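Local coordinates for protein putative laminarinase (Phanerochaete chrysosporium, PDB 2W39) that probably hydrolyses beta-glucans such as laminarin and lichenin, as an extracellular glycoside hydrolase of family 16 from a white rot fungus, at residues A[50-61]-A[281-292]. Numbering follows the deposited sequence. Where two conformers were deposited one is given.
Sequences DTLILRADHTTT and PSAFANAYWDIA. With NAG (2-acetamido-2-deoxy-beta-D-glucopyranose), chain C.
An antiparallel strand pair in the outer sheet of the family 16 beta sandwich joins Leu52 and Leu54 of strand 51-55 to Ile291 and Trp289. Both are hydrogen-bonded pairs: Ile291 N reaches Leu52 O at 2.8 Å, and Trp289 N reaches Leu54 O at the same length. The ladder runs on past the strand end, where Ala56 N bonds Ala287 O at 3.1 Å. Leu52, Leu54, Trp289 and Ile291 share the inward face, with Leu54 CB 4.1 Å from Trp289 CD1.

On the other face, Ile53 turns its CG1 branch beside the backbone N (chi1 -55°), and the methyl at its end meets the Asp290 side chain: Ile53 CD1 lies 3.6 Å from Asp290 CB. An alanine in place of Ile53 would probably open a gap beside Asp290, leaving CB and the carboxylate without the methyl packed against them. One water bridges Thr51 OG1 and Asp290 OD2, while Asp290 OD1 forms a salt bridge with Arg90. Farther along, the Pro281 ring packs against the 58-61 backbone, Pro281 CB 3.4 Å from Thr60 O, and His58 CB lies against the backbone of the type I turn, near Ala285 N. Asp57 OD1 takes the N-H groups of both Thr59 and Thr60, an Asx motif that ties the loop's backbone to the carboxylate, which also forms a salt bridge with Arg69.

Strand 45-48 flanks strand 51-55 on its other edge; beneath the inward face, Leu54 meets strands 69-76 and 246-253 of the second sheet, while Trp289 packs on Ile249 of strand 246-253 and its NE1 bonds Asn250 O.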
loop_
_atom_site.group_PDB
_atom_site.type_symbol
_atom_site.label_atom_id
_atom_site.label_comp_id
_atom_site.label_asym_id
_atom_site.label_seq_id
_atom_site.Cartn_x
_atom_site.Cartn_y
_atom_site.Cartn_z
ATOM N N ASP A 50 15.460 -6.884 12.534
ATOM C CA ASP A 50 14.177 -6.176 12.600
ATOM C C ASP A 50 13.893 -5.377 11.321
ATOM O O ASP A 50 13.285 -4.307 11.371
ATOM C CB ASP A 50 14.082 -5.290 13.861
ATOM C CG ASP A 50 15.043 -4.122 13.842
ATOM O OD1 ASP A 50 16.020 -4.132 13.065
ATOM O OD2 ASP A 50 14.811 -3.174 14.624
ATOM N N THR A 51 14.326 -5.913 10.184
ATOM C CA THR A 51 14.200 -5.232 8.903
ATOM C C THR A 51 13.717 -6.164 7.801
ATOM O O THR A 51 14.232 -7.278 7.629
ATOM C CB THR A 51 15.563 -4.637 8.491
ATOM O OG1 THR A 51 15.935 -3.633 9.441
ATOM C CG2 THR A 51 15.481 -3.987 7.119
ATOM N N LEU A 52 12.736 -5.671 7.043
ATOM C CA LEU A 52 12.370 -6.245 5.762
ATOM C C LEU A 52 12.599 -5.173 4.713
ATOM O O LEU A 52 12.014 -4.079 4.802
ATOM C CB LEU A 52 10.908 -6.671 5.753
ATOM C CG LEU A 52 10.365 -7.181 4.420
ATOM C CD1 LEU A 52 10.895 -8.550 4.092
ATOM C CD2 LEU A 52 8.822 -7.146 4.367
ATOM N N ILE A 53 13.441 -5.483 3.733
ATOM C CA ILE A 53 13.604 -4.625 2.563
ATOM C C ILE A 53 12.994 -5.308 1.353
ATOM O O ILE A 53 13.240 -6.505 1.104
ATOM C CB ILE A 53 15.102 -4.361 2.252
ATOM C CG1 ILE A 53 15.864 -3.783 3.445
ATOM C CG2 ILE A 53 15.284 -3.535 0.964
ATOM C CD1 ILE A 53 15.314 -2.506 3.908
ATOM N N LEU A 54 12.187 -4.549 0.608
ATOM C CA LEU A 54 11.608 -4.996 -0.664
ATOM C C LEU A 54 11.994 -3.920 -1.656
ATOM O O LEU A 54 11.633 -2.764 -1.468
ATOM C CB LEU A 54 10.071 -5.069 -0.598
ATOM C CG LEU A 54 9.503 -5.937 0.524
ATOM C CD1 LEU A 54 7.997 -5.739 0.607
ATOM C CD2 LEU A 54 9.874 -7.429 0.351
ATOM N N ARG A 55 12.749 -4.274 -2.694
ATOM C CA ARG A 55 13.339 -3.258 -3.568
ATOM C C ARG A 55 13.262 -3.611 -5.045
ATOM O O ARG A 55 13.099 -4.769 -5.427
ATOM C CB ARG A 55 14.808 -2.987 -3.183
ATOM C CG ARG A 55 15.702 -4.230 -3.244
ATOM C CD ARG A 55 17.199 -3.932 -3.381
ATOM N NE ARG A 55 17.774 -3.181 -2.270
ATOM C CZ ARG A 55 18.283 -3.684 -1.141
ATOM N NH1 ARG A 55 18.783 -2.822 -0.276
ATOM N NH2 ARG A 55 18.287 -5.003 -0.839
ATOM N N ALA A 56 13.396 -2.572 -5.867
ATOM C CA ALA A 56 13.618 -2.696 -7.303
ATOM C C ALA A 56 15.061 -3.016 -7.622
ATOM O O ALA A 56 15.972 -2.606 -6.912
ATOM C CB ALA A 56 13.287 -1.369 -7.957
ATOM N N ASP A 57 15.272 -3.703 -8.732
ATOM C CA ASP A 57 16.594 -3.775 -9.344
ATOM C C ASP A 57 17.076 -2.353 -9.642
ATOM O O ASP A 57 16.360 -1.563 -10.290
ATOM C CB ASP A 57 16.456 -4.628 -10.614
ATOM C CG ASP A 57 17.726 -4.675 -11.471
ATOM O OD1 ASP A 57 18.358 -3.618 -11.676
ATOM O OD2 ASP A 57 18.021 -5.780 -11.990
ATOM N N HIS A 58 18.283 -2.042 -9.172
ATOM C CA HIS A 58 18.845 -0.714 -9.412
ATOM C C HIS A 58 20.208 -0.779 -10.104
ATOM O O HIS A 58 21.000 0.164 -10.004
ATOM C CB HIS A 58 18.904 0.111 -8.122
ATOM C CG HIS A 58 19.863 -0.423 -7.111
ATOM N ND1 HIS A 58 19.541 -1.396 -6.189
ATOM C CD2 HIS A 58 21.153 -0.098 -6.880
ATOM C CE1 HIS A 58 20.603 -1.653 -5.439
ATOM N NE2 HIS A 58 21.595 -0.880 -5.842
ATOM N N THR A 59 20.449 -1.883 -10.811
ATOM C CA THR A 59 21.741 -2.102 -11.470
ATOM C C THR A 59 21.643 -2.440 -12.954
ATOM O O THR A 59 22.574 -2.166 -13.696
ATOM C CB THR A 59 22.546 -3.223 -10.765
ATOM O OG1 THR A 59 21.730 -4.389 -10.675
ATOM C CG2 THR A 59 22.996 -2.800 -9.365
ATOM N N THR A 60 20.546 -3.050 -13.387
ATOM C CA THR A 60 20.409 -3.537 -14.767
ATOM C C THR A 60 19.818 -2.461 -15.651
ATOM O O THR A 60 18.800 -1.854 -15.299
ATOM C CB THR A 60 19.462 -4.750 -14.816
ATOM O OG1 THR A 60 19.900 -5.724 -13.861
ATOM C CG2 THR A 60 19.441 -5.386 -16.203
ATOM N N THR A 61 20.456 -2.245 -16.804
ATOM C CA THR A 61 19.848 -1.465 -17.872
ATOM C C THR A 61 19.039 -2.443 -18.721
ATOM O O THR A 61 19.589 -3.420 -19.240
ATOM C CB THR A 61 20.925 -0.748 -18.715
ATOM O OG1 THR A 61 21.641 0.163 -17.877
ATOM C CG2 THR A 61 20.298 0.014 -19.876
ATOM N N PRO A 281 18.817 2.624 -14.165
ATOM C CA PRO A 281 18.802 1.753 -12.987
ATOM C C PRO A 281 19.184 2.473 -11.704
ATOM O O PRO A 281 18.558 2.235 -10.675
ATOM C CB PRO A 281 19.840 0.677 -13.322
ATOM C CG PRO A 281 20.663 1.249 -14.502
ATOM C CD PRO A 281 19.663 2.068 -15.242
ATOM N N SER A 282 20.192 3.343 -11.760
ATOM C CA SER A 282 20.662 4.011 -10.551
ATOM C C SER A 282 19.587 4.875 -9.908
ATOM O O SER A 282 19.576 5.051 -8.684
ATOM C CB SER A 282 21.927 4.825 -10.833
ATOM O OG SER A 282 22.996 3.952 -11.151
ATOM N N ALA A 283 18.666 5.384 -10.728
ATOM C CA ALA A 283 17.568 6.222 -10.246
ATOM C C ALA A 283 16.584 5.445 -9.364
ATOM O O ALA A 283 15.681 6.043 -8.789
ATOM C CB ALA A 283 16.830 6.861 -11.413
ATOM N N PHE A 284 16.758 4.126 -9.282
ATOM C CA PHE A 284 15.897 3.270 -8.469
ATOM C C PHE A 284 16.582 2.743 -7.225
ATOM O O PHE A 284 16.028 1.890 -6.536
ATOM C CB PHE A 284 15.286 2.165 -9.343
ATOM C CG PHE A 284 14.439 2.733 -10.422
ATOM C CD1 PHE A 284 14.922 2.842 -11.719
ATOM C CD2 PHE A 284 13.218 3.306 -10.113
ATOM C CE1 PHE A 284 14.157 3.455 -12.697
ATOM C CE2 PHE A 284 12.447 3.905 -11.089
ATOM C CZ PHE A 284 12.930 3.983 -12.379
ATOM N N ALA A 285 17.756 3.285 -6.887
ATOM C CA ALA A 285 18.427 2.890 -5.644
ATOM C C ALA A 285 17.561 3.174 -4.409
ATOM O O ALA A 285 17.637 2.448 -3.422
ATOM C CB ALA A 285 19.789 3.564 -5.526
ATOM N N ASN A 286 16.726 4.204 -4.488
ATOM C CA ASN A 286 15.839 4.550 -3.377
ATOM C C ASN A 286 14.419 4.038 -3.550
ATOM O O ASN A 286 13.528 4.405 -2.793
ATOM C CB ASN A 286 15.890 6.045 -3.081
ATOM C CG ASN A 286 17.224 6.452 -2.466
ATOM O OD1 ASN A 286 17.802 5.705 -1.669
ATOM N ND2 ASN A 286 17.717 7.626 -2.836
ATOM N N ALA A 287 14.236 3.134 -4.507
ATOM C CA ALA A 287 12.937 2.508 -4.742
ATOM C C ALA A 287 12.822 1.239 -3.895
ATOM O O ALA A 287 12.795 0.122 -4.419
ATOM C CB ALA A 287 12.758 2.216 -6.223
ATOM N N TYR A 288 12.774 1.435 -2.578
ATOM C CA TYR A 288 12.671 0.321 -1.640
ATOM C C TYR A 288 11.706 0.616 -0.510
ATOM O O TYR A 288 11.572 1.761 -0.054
ATOM C CB TYR A 288 14.047 -0.079 -1.054
ATOM C CG TYR A 288 14.729 0.940 -0.166
ATOM C CD1 TYR A 288 14.587 0.903 1.223
ATOM C CD2 TYR A 288 15.557 1.921 -0.718
ATOM C CE1 TYR A 288 15.244 1.837 2.041
ATOM C CE2 TYR A 288 16.193 2.852 0.084
ATOM C CZ TYR A 288 16.027 2.806 1.454
ATOM O OH TYR A 288 16.661 3.725 2.255
ATOM N N TRP A 289 11.028 -0.439 -0.069
ATOM C CA TRP A 289 10.372 -0.462 1.227
ATOM C C TRP A 289 11.391 -0.894 2.266
ATOM O O TRP A 289 12.159 -1.827 2.028
ATOM C CB TRP A 289 9.270 -1.521 1.222
ATOM C CG TRP A 289 8.051 -1.242 0.389
ATOM C CD1 TRP A 289 7.776 -1.728 -0.861
ATOM C CD2 TRP A 289 6.915 -0.473 0.784
ATOM N NE1 TRP A 289 6.536 -1.275 -1.284
ATOM C CE2 TRP A 289 5.983 -0.523 -0.278
ATOM C CE3 TRP A 289 6.591 0.253 1.942
ATOM C CZ2 TRP A 289 4.741 0.118 -0.213
ATOM C CZ3 TRP A 289 5.357 0.909 1.993
ATOM C CH2 TRP A 289 4.454 0.835 0.925
ATOM N N ASP A 290 11.367 -0.252 3.438
ATOM C CA ASP A 290 12.075 -0.736 4.632
ATOM C C ASP A 290 11.001 -0.783 5.704
ATOM O O ASP A 290 10.481 0.272 6.114
ATOM C CB ASP A 290 13.238 0.205 4.997
ATOM C CG ASP A 290 13.948 -0.188 6.286
ATOM O OD1 ASP A 290 13.392 -0.933 7.104
ATOM O OD2 ASP A 290 15.089 0.298 6.495
ATOM N N ILE A 291 10.626 -1.996 6.092
ATOM C CA ILE A 291 9.511 -2.224 7.002
ATOM C C ILE A 291 10.054 -2.820 8.298
ATOM O O ILE A 291 10.797 -3.817 8.277
ATOM C CB ILE A 291 8.471 -3.132 6.330
ATOM C CG1 ILE A 291 7.808 -2.350 5.179
ATOM C CG2 ILE A 291 7.426 -3.616 7.340
ATOM C CD1 ILE A 291 7.072 -3.207 4.159
ATOM N N ALA A 292 9.720 -2.177 9.414
ATOM C CA ALA A 292 10.135 -2.636 10.738
ATOM C C ALA A 292 9.246 -3.770 11.248
ATOM O O ALA A 292 9.740 -4.705 11.903
ATOM C CB ALA A 292 10.128 -1.460 11.734
HETATM C C1 NAG C . 21.413 -6.883 0.367
HETATM C C2 NAG C . 22.914 -6.585 0.545
HETATM C C3 NAG C . 23.205 -5.874 1.873
HETATM C C4 NAG C . 22.220 -4.751 2.162
HETATM C C5 NAG C . 20.791 -5.277 2.017
HETATM C C6 NAG C . 19.752 -4.205 2.354
HETATM C C7 NAG C . 24.725 -8.106 -0.228
HETATM C C8 NAG C . 25.357 -9.444 0.019
HETATM N N2 NAG C . 23.657 -7.836 0.523
HETATM O O3 NAG C . 24.521 -5.354 1.888
HETATM O O4 NAG C . 22.429 -4.267 3.470
HETATM O O5 NAG C . 20.632 -5.735 0.682
HETATM O O6 NAG C . 19.824 -3.119 1.454
HETATM O O7 NAG C . 25.199 -7.345 -1.074
HETATM O O HOH W 1 16.477 -0.944 8.567
HETATM O O HOH W 2 16.401 -0.539 -5.199
HETATM O O HOH W 3 23.380 1.377 -10.531
#